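Local structure of carboxylic ester hydrolase (Aspergillus niger, 7K4O) at residues G205-A210 / Q479-V484; H413-G416 / S421-T424; C466-A471 / G475-T480. The protein hydrolyses carboxylic esters as a tannin acyl hydrolase of the serine esterase type, probably freeing gallic acid from tannins. One frame throughout, in Å; residues are numbered along the deposited sequence.

Contact 1: residues G205-A210 / Q479-V484; sequences GAIIGA and QTNMAV. With MAN (alpha-D-mannopyranose), chain B; NAG (2-acetamido-2-deoxy-beta-D-glucopyranose), chain C; FWN (2-[2-(2-ethoxyethoxy)ethoxy]ethanol), chain S.
Ile207 packs on Asn481, while at the far side of segment 479-484 the shortest polar bond holds the sugar: mannose O4 donates to Gln479 OE1 at 2.7 Å. The chain of Gln479 leaves with CG anti to the backbone N (chi1 -174°) and stays extended beyond it, which carries the amide out to the glycan; NE2, meanwhile, binds Ser47 O. Next in sequence, Thr480 sets its CB 3.5 Å from O7 of the N-acetylglucosamine of chain C, and its OG1 pairs with Asn499.

The join to strand 205-209 is van der Waals packing by one side chain of the strand, Ile207, whose two branches divide the work. CG2 rests on Asn481 CB at 3.6 Å, with ND2 hardly farther, the two side chains meeting at a slant. The other branch, CG1 turned to the backbone N side (chi1 -58°), extends so that CD1 comes 3.5 Å from Asn481 O and 3.8 Å from Met482 CA. Bent at chi2 (64°), the methionine chain brings SD to 4.1 Å from Ile207 CD1.

Helix 481-491 starts here, its first turn closed by the hydrogen bond from Val484 N to Thr480 O at 3.1 Å. Asn481 and Val484 also touch neighbouring strand 410-416. A helix packed on the central, mostly parallel sheet is consistent with the alpha/beta-hydrolase fold. The chemistry implies a helix start seated by dispersion forces, while the residues just before it, Gln479 and Thr480, bond to mannose, Ser47 and Asn499.

Contact 2: residues H413-G416 / S421-T424; sequences HFHG and SIPT. With GDE (3,4,5-trihydroxybenzoic acid), chain J.
Residues 421-424 curl past the imidazole of His415, starting at the bound ligand. Ser421 faces the bound gallic acid (3,4,5-trihydroxybenzoic acid): OG, anti to the backbone N, lies 2.6 Å from hydroxyl OAD in a hydrogen bond that either group could donate. The backbone N atoms of Ser421 and Ile422 both bond Asp419 OD1, so two amides grip one carboxylate oxygen.

Ile422 works on two fronts. CG1 approaches gallate OAD to 3.7 Å, while CG2 comes equally close to His415 CE1. Its carbonyl O receives the NE2-H of His415 at 2.8 Å, with an N-H...O angle of 148°. The oxygen lies near the imidazole plane, yet seen from the carbonyl the donor stands 47° out of plane. Pro423 contributes mainly its carbonyl O, 3.2 Å from His415 CE1, and its ring packs on Gln218.

Thr424 then crosses over the imidazole. Its CA sits 3.6 Å from the ring centroid and 13° off the normal, a CH-pi contact over the face. Its OG1 donates to Gly416 O at 2.7 Å, tilted slightly from the carbonyl plane. Because ND1 of His415 is bonded to Ser427, the ring is fixed at both nitrogens as well as over this face.

In an alpha/beta-hydrolase fold this turn leaving strand 410-416 is where the acid is expected; Asp419 here is consistent with a Ser186-His465-Asp419 catalytic triad, and Ser421 and Ile422 line the gallate pocket.

Contact 3: residues C466-A471 / G475-T480; sequences CATNDA and GPFPQT. With MAN (alpha-D-mannopyranose), chain B; NAG (2-acetamido-2-deoxy-beta-D-glucopyranose), chain C; NAG (2-acetamido-2-deoxy-beta-D-glucopyranose), chain G.
Thr468 and Phe477 meet with their side chains crossed at about a right angle, where the loop following His465 in this alpha/beta-hydrolase fold passes the short, weakly bonded edge strand 476-477 of a small antiparallel sheet. The touching branch of the threonine is its methyl: CG2 is 3.9 Å from Phe477 CB and only slightly farther from CG. With chi1 at 53°, OG1 lies between the backbone N and the carbonyl carbon and is turned to Glu48, its hydrogen-bond partner, leaving CG2 to meet the aromatic residue.

Phe477 sends its ring off anti to the backbone N (chi1 -162°), and that direction carries it along the backbone of 466-468. CE1 comes 3.5 Å from Ala467 N, CZ 3.8 Å from Cys466 C. These peptide atoms approach the ring obliquely. Pro478 CD, by contrast, stands 3.5 Å above one ring face, displaced toward the rim, which probably limits the ring's tilt.

The CB bonds of Cys466 and Ala467 point away from segment 475-480. Cys466 thereby reaches Cys185 in a disulfide, joining this loop to the residue just before Ser186, while Phe477 is hydrogen-bonded through its backbone to Thr501 of strand 498-502. Farther along, Asp470 O is 3.5 Å from the acetyl methyl C8 of the N-acetylglucosamine of chain G. There the chain folds into an Asx turn: Ala471 N donates to Asn469 OD1 at 3.0 Å, from 50° above the side-chain carbonyl plane.

In the fold
The three contacts lie 12 to 14 Å apart, centre to centre. Contacts 1 and 2 lie on the main mixed sheet, where strands 205-209 and 410-416 run parallel as neighbours, with Ala210 N 2.8 Å from Phe414 O; contact 3 joins the loop after strand 455-460 to the small antiparallel sheet. Along the chain, contact 2 is nested within the loop that contact 1 closes, and contact 3 follows contact 2, sharing Gln479 and Thr480 with contact 1. After strand 476-477, residues 478-480 lead into helix 481-491. Phe414 CD2 packs 3.8 Å from Pro478 CG, linking contacts 2 and 3. Together they connect the gallate pocket with the glycan-bearing surface.

Contact 1: residues G205-A210 / Q479-V484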
loop_
_atom_site.group_PDB
_atom_site.type_symbol
_atom_site.label_atom_id
_atom_site.label_comp_id
_atom_site.label_asym_id
_atom_site.label_seq_id
_atom_site.Cartn_x
_atom_site.Cartn_y
_atom_site.Cartn_z
ATOM N N GLY A 205 11.860 -0.508 -12.368
ATOM C CA GLY A 205 11.520 -1.339 -11.204
ATOM C C GLY A 205 10.525 -0.610 -10.334
ATOM O O GLY A 205 10.678 0.594 -10.109
ATOM N N ALA A 206 9.498 -1.309 -9.853
ATOM C CA ALA A 206 8.515 -0.714 -8.925
ATOM C C ALA A 206 8.511 -1.527 -7.627
ATOM O O ALA A 206 8.449 -2.760 -7.680
ATOM C CB ALA A 206 7.138 -0.717 -9.545
ATOM N N ILE A 207 8.609 -0.848 -6.513
ATOM C CA ILE A 207 8.553 -1.381 -5.131
ATOM C C ILE A 207 7.224 -0.961 -4.513
ATOM O O ILE A 207 6.963 0.231 -4.344
ATOM C CB ILE A 207 9.728 -0.886 -4.276
ATOM C CG1 ILE A 207 11.079 -1.257 -4.878
ATOM C CG2 ILE A 207 9.588 -1.363 -2.860
ATOM C CD1 ILE A 207 12.176 -0.352 -4.379
ATOM N N ILE A 208 6.370 -1.940 -4.258
ATOM C CA ILE A 208 4.938 -1.721 -3.910
ATOM C C ILE A 208 4.574 -2.478 -2.643
ATOM O O ILE A 208 4.641 -3.705 -2.662
ATOM C CB ILE A 208 4.031 -2.095 -5.078
ATOM C CG1 ILE A 208 4.287 -1.140 -6.239
ATOM C CG2 ILE A 208 2.570 -2.054 -4.612
ATOM C CD1 ILE A 208 3.737 -1.592 -7.548
ATOM N N GLY A 209 4.234 -1.723 -1.617
ATOM C CA GLY A 209 3.672 -2.299 -0.390
ATOM C C GLY A 209 2.148 -2.236 -0.340
ATOM O O GLY A 209 1.590 -1.160 -0.685
ATOM N N ALA A 210 1.508 -3.308 0.162
ATOM C CA ALA A 210 0.064 -3.396 0.556
ATOM C C ALA A 210 -0.783 -2.365 -0.185
ATOM O O ALA A 210 -1.265 -1.396 0.397
ATOM C CB ALA A 210 -0.059 -3.192 2.049
ATOM N N GLN A 479 13.273 -3.576 4.956
ATOM C CA GLN A 479 13.788 -2.207 5.088
ATOM C C GLN A 479 14.761 -1.872 3.954
ATOM O O GLN A 479 15.170 -0.725 3.839
ATOM C CB GLN A 479 14.463 -2.058 6.456
ATOM C CG GLN A 479 14.918 -0.634 6.773
ATOM C CD GLN A 479 15.523 -0.541 8.182
ATOM O OE1 GLN A 479 16.376 -1.370 8.536
ATOM N NE2 GLN A 479 15.166 0.498 8.925
ATOM N N THR A 480 15.080 -2.810 3.096
ATOM C CA THR A 480 16.188 -2.645 2.126
ATOM C C THR A 480 15.680 -2.864 0.693
ATOM O O THR A 480 16.400 -3.382 -0.156
ATOM C CB THR A 480 17.348 -3.573 2.542
ATOM O OG1 THR A 480 16.905 -4.933 2.620
ATOM C CG2 THR A 480 18.015 -3.074 3.816
ATOM N N ASN A 481 14.422 -2.501 0.401
ATOM C CA ASN A 481 13.870 -2.834 -0.919
ATOM C C ASN A 481 14.550 -2.050 -2.038
ATOM O O ASN A 481 14.613 -2.605 -3.150
ATOM C CB ASN A 481 12.365 -2.654 -0.966
ATOM C CG ASN A 481 11.647 -3.699 -0.146
ATOM O OD1 ASN A 481 12.192 -4.781 0.147
ATOM N ND2 ASN A 481 10.373 -3.436 0.149
ATOM N N MET A 482 14.987 -0.824 -1.817
ATOM C CA MET A 482 15.626 -0.048 -2.907
ATOM C C MET A 482 16.963 -0.711 -3.281
ATOM O O MET A 482 17.237 -0.960 -4.485
ATOM C CB MET A 482 15.834 1.397 -2.502
ATOM C CG MET A 482 16.334 2.250 -3.614
ATOM S SD MET A 482 15.124 2.388 -5.009
ATOM C CE MET A 482 16.024 3.674 -5.889
ATOM N N ALA A 483 17.737 -1.118 -2.277
ATOM C CA ALA A 483 19.013 -1.812 -2.569
ATOM C C ALA A 483 18.732 -3.131 -3.300
ATOM O O ALA A 483 19.476 -3.463 -4.251
ATOM C CB ALA A 483 19.821 -2.044 -1.287
ATOM N N VAL A 484 17.711 -3.888 -2.885
ATOM C CA VAL A 484 17.410 -5.196 -3.515
ATOM C C VAL A 484 16.981 -4.971 -4.964
ATOM O O VAL A 484 17.382 -5.750 -5.871
ATOM C CB VAL A 484 16.383 -5.977 -2.672
ATOM C CG1 VAL A 484 15.822 -7.183 -3.416
ATOM C CG2 VAL A 484 17.012 -6.374 -1.348
HETATM C C1 MAN B . 22.136 -0.575 10.740
HETATM C C2 MAN B . 21.254 0.367 9.869
HETATM C C3 MAN B . 19.807 0.143 10.299
HETATM C C4 MAN B . 19.348 -1.294 10.061
HETATM C C5 MAN B . 20.352 -2.253 10.730
HETATM C C6 MAN B . 20.239 -3.682 10.301
HETATM O O2 MAN B . 21.386 0.036 8.480
HETATM O O3 MAN B . 19.088 1.137 9.578
HETATM O O4 MAN B . 18.054 -1.480 10.641
HETATM O O5 MAN B . 21.728 -1.915 10.445
HETATM O O6 MAN B . 21.153 -4.574 11.130
HETATM C C1 NAG C . 19.815 -7.126 4.105
HETATM C C2 NAG C . 20.806 -6.160 3.527
HETATM C C3 NAG C . 22.042 -6.106 4.437
HETATM C C4 NAG C . 21.618 -5.763 5.864
HETATM C C5 NAG C . 20.578 -6.784 6.304
HETATM C C6 NAG C . 20.024 -6.518 7.706
HETATM C C7 NAG C . 20.851 -5.832 1.158
HETATM C C8 NAG C . 21.161 -6.194 -0.220
HETATM N N2 NAG C . 21.163 -6.586 2.218
HETATM O O3 NAG C . 22.920 -5.076 3.956
HETATM O O4 NAG C . 22.817 -5.892 6.679
HETATM O O5 NAG C . 19.474 -6.722 5.397
HETATM O O6 NAG C . 19.033 -7.449 8.025
HETATM O O7 NAG C . 20.321 -4.770 1.263
HETATM O O4 FWN S . 24.020 0.525 -4.434
HETATM C C5 FWN S . 23.049 -0.305 -3.890
HETATM C C6 FWN S . 22.870 -1.620 -4.557
HETATM O O7 FWN S . 22.690 -2.765 -3.837
HETATM C C8 FWN S . 23.797 -3.456 -3.408
HETATM C C9 FWN S . 23.637 -4.306 -2.203
HETATM O O10 FWN S . 23.957 -3.759 -0.969
HETATM C C11 FWN S . 24.508 -4.568 0.008
HETATM C C12 FWN S . 24.693 -3.971 1.346
HETATM O O13 FWN S . 25.431 -2.802 1.379
HETATM C C14 FWN S . 25.443 -2.066 2.552
HETATM C C1 FWN S . 26.033 -0.693 2.576
#

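Contact 2: residues H413-G416 / S421-T424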
loop_
_atom_site.group_PDB
_atom_site.type_symbol
_atom_site.label_atom_id
_atom_site.label_comp_id
_atom_site.label_asym_id
_atom_site.label_seq_id
_atom_site.Cartn_x
_atom_site.Cartn_y
_atom_site.Cartn_z
ATOM N N HIS A 413 6.618 -6.718 -4.702
ATOM C CA HIS A 413 5.333 -6.434 -4.036
ATOM C C HIS A 413 5.362 -7.124 -2.668
ATOM O O HIS A 413 5.647 -8.330 -2.609
ATOM C CB HIS A 413 4.246 -6.956 -4.958
ATOM C CG HIS A 413 2.828 -6.796 -4.536
ATOM N ND1 HIS A 413 1.814 -7.226 -5.353
ATOM C CD2 HIS A 413 2.251 -6.320 -3.413
ATOM C CE1 HIS A 413 0.648 -7.000 -4.740
ATOM N NE2 HIS A 413 0.871 -6.452 -3.561
ATOM N N PHE A 414 5.029 -6.400 -1.627
ATOM C CA PHE A 414 5.002 -6.998 -0.266
ATOM C C PHE A 414 3.741 -6.581 0.467
ATOM O O PHE A 414 3.115 -5.568 0.155
ATOM C CB PHE A 414 6.259 -6.647 0.532
ATOM C CG PHE A 414 6.422 -5.197 0.849
ATOM C CD1 PHE A 414 6.974 -4.332 -0.092
ATOM C CD2 PHE A 414 6.052 -4.698 2.090
ATOM C CE1 PHE A 414 7.054 -2.981 0.183
ATOM C CE2 PHE A 414 6.158 -3.356 2.361
ATOM C CZ PHE A 414 6.692 -2.506 1.415
ATOM N N HIS A 415 3.378 -7.363 1.485
ATOM C CA HIS A 415 2.147 -7.122 2.256
ATOM C C HIS A 415 2.276 -7.738 3.658
ATOM O O HIS A 415 2.632 -8.926 3.738
ATOM C CB HIS A 415 0.956 -7.676 1.466
ATOM C CG HIS A 415 -0.345 -7.073 1.838
ATOM N ND1 HIS A 415 -1.284 -6.730 0.867
ATOM C CD2 HIS A 415 -0.904 -6.768 3.048
ATOM C CE1 HIS A 415 -2.344 -6.222 1.471
ATOM N NE2 HIS A 415 -2.151 -6.215 2.805
ATOM N N GLY A 416 1.954 -7.001 4.699
ATOM C CA GLY A 416 1.973 -7.558 6.061
ATOM C C GLY A 416 0.940 -8.647 6.267
ATOM O O GLY A 416 -0.212 -8.485 5.856
ATOM N N SER A 421 -5.775 -3.029 7.604
ATOM C CA SER A 421 -6.293 -1.888 6.810
ATOM C C SER A 421 -6.598 -2.382 5.395
ATOM O O SER A 421 -7.564 -1.900 4.823
ATOM C CB SER A 421 -5.363 -0.718 6.858
ATOM O OG SER A 421 -5.893 0.429 6.207
ATOM N N ILE A 422 -5.727 -3.224 4.839
ATOM C CA ILE A 422 -5.902 -3.856 3.511
ATOM C C ILE A 422 -5.694 -5.324 3.681
ATOM O O ILE A 422 -4.607 -5.744 4.099
ATOM C CB ILE A 422 -4.936 -3.247 2.480
ATOM C CG1 ILE A 422 -5.034 -1.716 2.507
ATOM C CG2 ILE A 422 -5.207 -3.885 1.127
ATOM C CD1 ILE A 422 -4.204 -0.994 1.482
ATOM N N PRO A 423 -6.684 -6.174 3.335
ATOM C CA PRO A 423 -6.513 -7.603 3.494
ATOM C C PRO A 423 -5.276 -8.127 2.751
ATOM O O PRO A 423 -5.119 -7.884 1.586
ATOM C CB PRO A 423 -7.781 -8.197 2.916
ATOM C CG PRO A 423 -8.776 -7.110 3.089
ATOM C CD PRO A 423 -8.018 -5.825 2.788
ATOM N N THR A 424 -4.451 -8.925 3.434
ATOM C CA THR A 424 -3.284 -9.537 2.770
ATOM C C THR A 424 -3.688 -10.292 1.514
ATOM O O THR A 424 -2.931 -10.265 0.511
ATOM C CB THR A 424 -2.518 -10.444 3.755
ATOM O OG1 THR A 424 -2.417 -9.767 5.007
ATOM C CG2 THR A 424 -1.154 -10.793 3.189
HETATM O OAA GDE J . -2.864 4.772 2.287
HETATM O OAB GDE J . -3.081 3.973 4.339
HETATM O OAC GDE J . -7.525 3.950 0.274
HETATM O OAD GDE J . -7.161 0.914 3.945
HETATM O OAE GDE J . -8.546 1.869 1.868
HETATM C CAF GDE J . -5.524 4.042 1.706
HETATM C CAG GDE J . -5.334 2.493 3.583
HETATM C CAH GDE J . -3.518 4.141 3.171
HETATM C CAI GDE J . -6.771 3.490 1.378
HETATM C CAJ GDE J . -6.613 1.959 3.275
HETATM C CAK GDE J . -4.873 3.562 2.830
HETATM C CAL GDE J . -7.286 2.438 2.183
#

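Contact 3: residues C466-A471 / G475-T480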
loop_
_atom_site.group_PDB
_atom_site.type_symbol
_atom_site.label_atom_id
_atom_site.label_comp_id
_atom_site.label_asym_id
_atom_site.label_seq_id
_atom_site.Cartn_x
_atom_site.Cartn_y
_atom_site.Cartn_z
ATOM N N CYS A 466 1.749 -1.575 6.382
ATOM C CA CYS A 466 2.950 -0.878 5.882
ATOM C C CYS A 466 3.869 -0.505 7.043
ATOM O O CYS A 466 4.448 0.583 7.007
ATOM C CB CYS A 466 2.539 0.388 5.155
ATOM S SG CYS A 466 1.635 -0.012 3.639
ATOM N N ALA A 467 3.928 -1.338 8.068
ATOM C CA ALA A 467 4.717 -1.011 9.283
ATOM C C ALA A 467 4.831 -2.260 10.113
ATOM O O ALA A 467 4.033 -3.210 9.939
ATOM C CB ALA A 467 4.113 0.096 10.099
ATOM N N THR A 468 5.769 -2.208 11.043
ATOM C CA THR A 468 5.901 -3.262 12.081
ATOM C C THR A 468 4.668 -3.205 12.986
ATOM O O THR A 468 3.934 -2.173 13.025
ATOM C CB THR A 468 7.210 -3.100 12.860
ATOM O OG1 THR A 468 7.258 -1.767 13.351
ATOM C CG2 THR A 468 8.405 -3.354 11.978
ATOM N N ASN A 469 4.529 -4.277 13.746
ATOM C CA ASN A 469 3.359 -4.518 14.621
ATOM C C ASN A 469 3.876 -4.627 16.072
ATOM O O ASN A 469 4.596 -5.573 16.333
ATOM C CB ASN A 469 2.675 -5.781 14.150
ATOM C CG ASN A 469 1.385 -6.080 14.896
ATOM O OD1 ASN A 469 1.082 -5.427 15.918
ATOM N ND2 ASN A 469 0.718 -7.113 14.413
ATOM N N ASP A 470 3.433 -3.738 16.946
ATOM C CA ASP A 470 3.869 -3.709 18.370
ATOM C C ASP A 470 3.399 -4.968 19.088
ATOM O O ASP A 470 4.004 -5.267 20.115
ATOM C CB ASP A 470 3.337 -2.470 19.077
ATOM C CG ASP A 470 4.054 -1.211 18.630
ATOM O OD1 ASP A 470 5.118 -1.337 17.915
ATOM O OD2 ASP A 470 3.526 -0.128 18.953
ATOM N N ALA A 471 2.371 -5.653 18.588
ATOM C CA ALA A 471 1.896 -6.934 19.142
ATOM C C ALA A 471 2.855 -8.070 18.784
ATOM O O ALA A 471 2.872 -9.070 19.531
ATOM C CB ALA A 471 0.483 -7.217 18.687
ATOM N N GLY A 475 8.806 -9.717 14.668
ATOM C CA GLY A 475 8.570 -9.939 13.229
ATOM C C GLY A 475 9.553 -9.088 12.428
ATOM O O GLY A 475 9.987 -8.037 12.888
ATOM N N PRO A 476 9.870 -9.530 11.211
ATOM C CA PRO A 476 10.808 -8.826 10.344
ATOM C C PRO A 476 10.085 -7.774 9.503
ATOM O O PRO A 476 8.863 -7.697 9.517
ATOM C CB PRO A 476 11.300 -9.946 9.437
ATOM C CG PRO A 476 10.071 -10.789 9.242
ATOM C CD PRO A 476 9.365 -10.747 10.580
ATOM N N PHE A 477 10.852 -6.955 8.786
ATOM C CA PHE A 477 10.250 -5.941 7.896
ATOM C C PHE A 477 11.237 -5.692 6.780
ATOM O O PHE A 477 12.435 -5.616 7.050
ATOM C CB PHE A 477 9.936 -4.660 8.653
ATOM C CG PHE A 477 8.948 -3.790 7.925
ATOM C CD1 PHE A 477 7.585 -4.060 7.971
ATOM C CD2 PHE A 477 9.403 -2.733 7.164
ATOM C CE1 PHE A 477 6.700 -3.284 7.226
ATOM C CE2 PHE A 477 8.518 -1.953 6.440
ATOM C CZ PHE A 477 7.171 -2.238 6.468
ATOM N N PRO A 478 10.775 -5.557 5.513
ATOM C CA PRO A 478 11.712 -5.346 4.398
ATOM C C PRO A 478 12.134 -3.884 4.346
ATOM O O PRO A 478 11.460 -3.037 3.787
ATOM C CB PRO A 478 10.920 -5.838 3.190
ATOM C CG PRO A 478 9.467 -5.477 3.556
ATOM C CD PRO A 478 9.376 -5.707 5.067
ATOM N N GLN A 479 13.273 -3.576 4.956
ATOM C CA GLN A 479 13.788 -2.207 5.088
ATOM C C GLN A 479 14.761 -1.872 3.954
ATOM O O GLN A 479 15.170 -0.725 3.839
ATOM C CB GLN A 479 14.463 -2.058 6.456
ATOM C CG GLN A 479 14.918 -0.634 6.773
ATOM C CD GLN A 479 15.523 -0.541 8.182
ATOM O OE1 GLN A 479 16.376 -1.370 8.536
ATOM N NE2 GLN A 479 15.166 0.498 8.925
ATOM N N THR A 480 15.080 -2.810 3.096
ATOM C CA THR A 480 16.188 -2.645 2.126
ATOM C C THR A 480 15.680 -2.864 0.693
ATOM O O THR A 480 16.400 -3.382 -0.156
ATOM C CB THR A 480 17.348 -3.573 2.542
ATOM O OG1 THR A 480 16.905 -4.933 2.620
ATOM C CG2 THR A 480 18.015 -3.074 3.816
HETATM C C1 MAN B . 22.136 -0.575 10.740
HETATM C C2 MAN B . 21.254 0.367 9.869
HETATM C C3 MAN B . 19.807 0.143 10.299
HETATM C C4 MAN B . 19.348 -1.294 10.061
HETATM C C5 MAN B . 20.352 -2.253 10.730
HETATM C C6 MAN B . 20.239 -3.682 10.301
HETATM O O2 MAN B . 21.386 0.036 8.480
HETATM O O3 MAN B . 19.088 1.137 9.578
HETATM O O4 MAN B . 18.054 -1.480 10.641
HETATM O O5 MAN B . 21.728 -1.915 10.445
HETATM O O6 MAN B . 21.153 -4.574 11.130
HETATM C C1 NAG C . 19.815 -7.126 4.105
HETATM C C2 NAG C . 20.806 -6.160 3.527
HETATM C C3 NAG C . 22.042 -6.106 4.437
HETATM C C4 NAG C . 21.618 -5.763 5.864
HETATM C C5 NAG C . 20.578 -6.784 6.304
HETATM C C6 NAG C . 20.024 -6.518 7.706
HETATM C C7 NAG C . 20.851 -5.832 1.158
HETATM C C8 NAG C . 21.161 -6.194 -0.220
HETATM N N2 NAG C . 21.163 -6.586 2.218
HETATM O O3 NAG C . 22.920 -5.076 3.956
HETATM O O4 NAG C . 22.817 -5.892 6.679
HETATM O O5 NAG C . 19.474 -6.722 5.397
HETATM O O6 NAG C . 19.033 -7.449 8.025
HETATM O O7 NAG C . 20.321 -4.770 1.263
HETATM C C1 NAG G . 0.589 -4.955 26.417
HETATM C C2 NAG G . 1.222 -3.614 26.117
HETATM C C3 NAG G . 2.124 -3.083 27.213
HETATM C C4 NAG G . 1.432 -3.186 28.570
HETATM C C5 NAG G . 0.974 -4.634 28.810
HETATM C C6 NAG G . 0.174 -4.779 30.094
HETATM C C7 NAG G . 1.593 -3.139 23.766
HETATM C C8 NAG G . 2.450 -3.428 22.587
HETATM N N2 NAG G . 1.950 -3.765 24.876
HETATM O O3 NAG G . 2.386 -1.721 26.856
HETATM O O4 NAG G . 2.327 -2.736 29.598
HETATM O O5 NAG G . 0.114 -5.094 27.756
HETATM O O6 NAG G . -1.113 -4.197 29.869
HETATM O O7 NAG G . 0.644 -2.386 23.671
#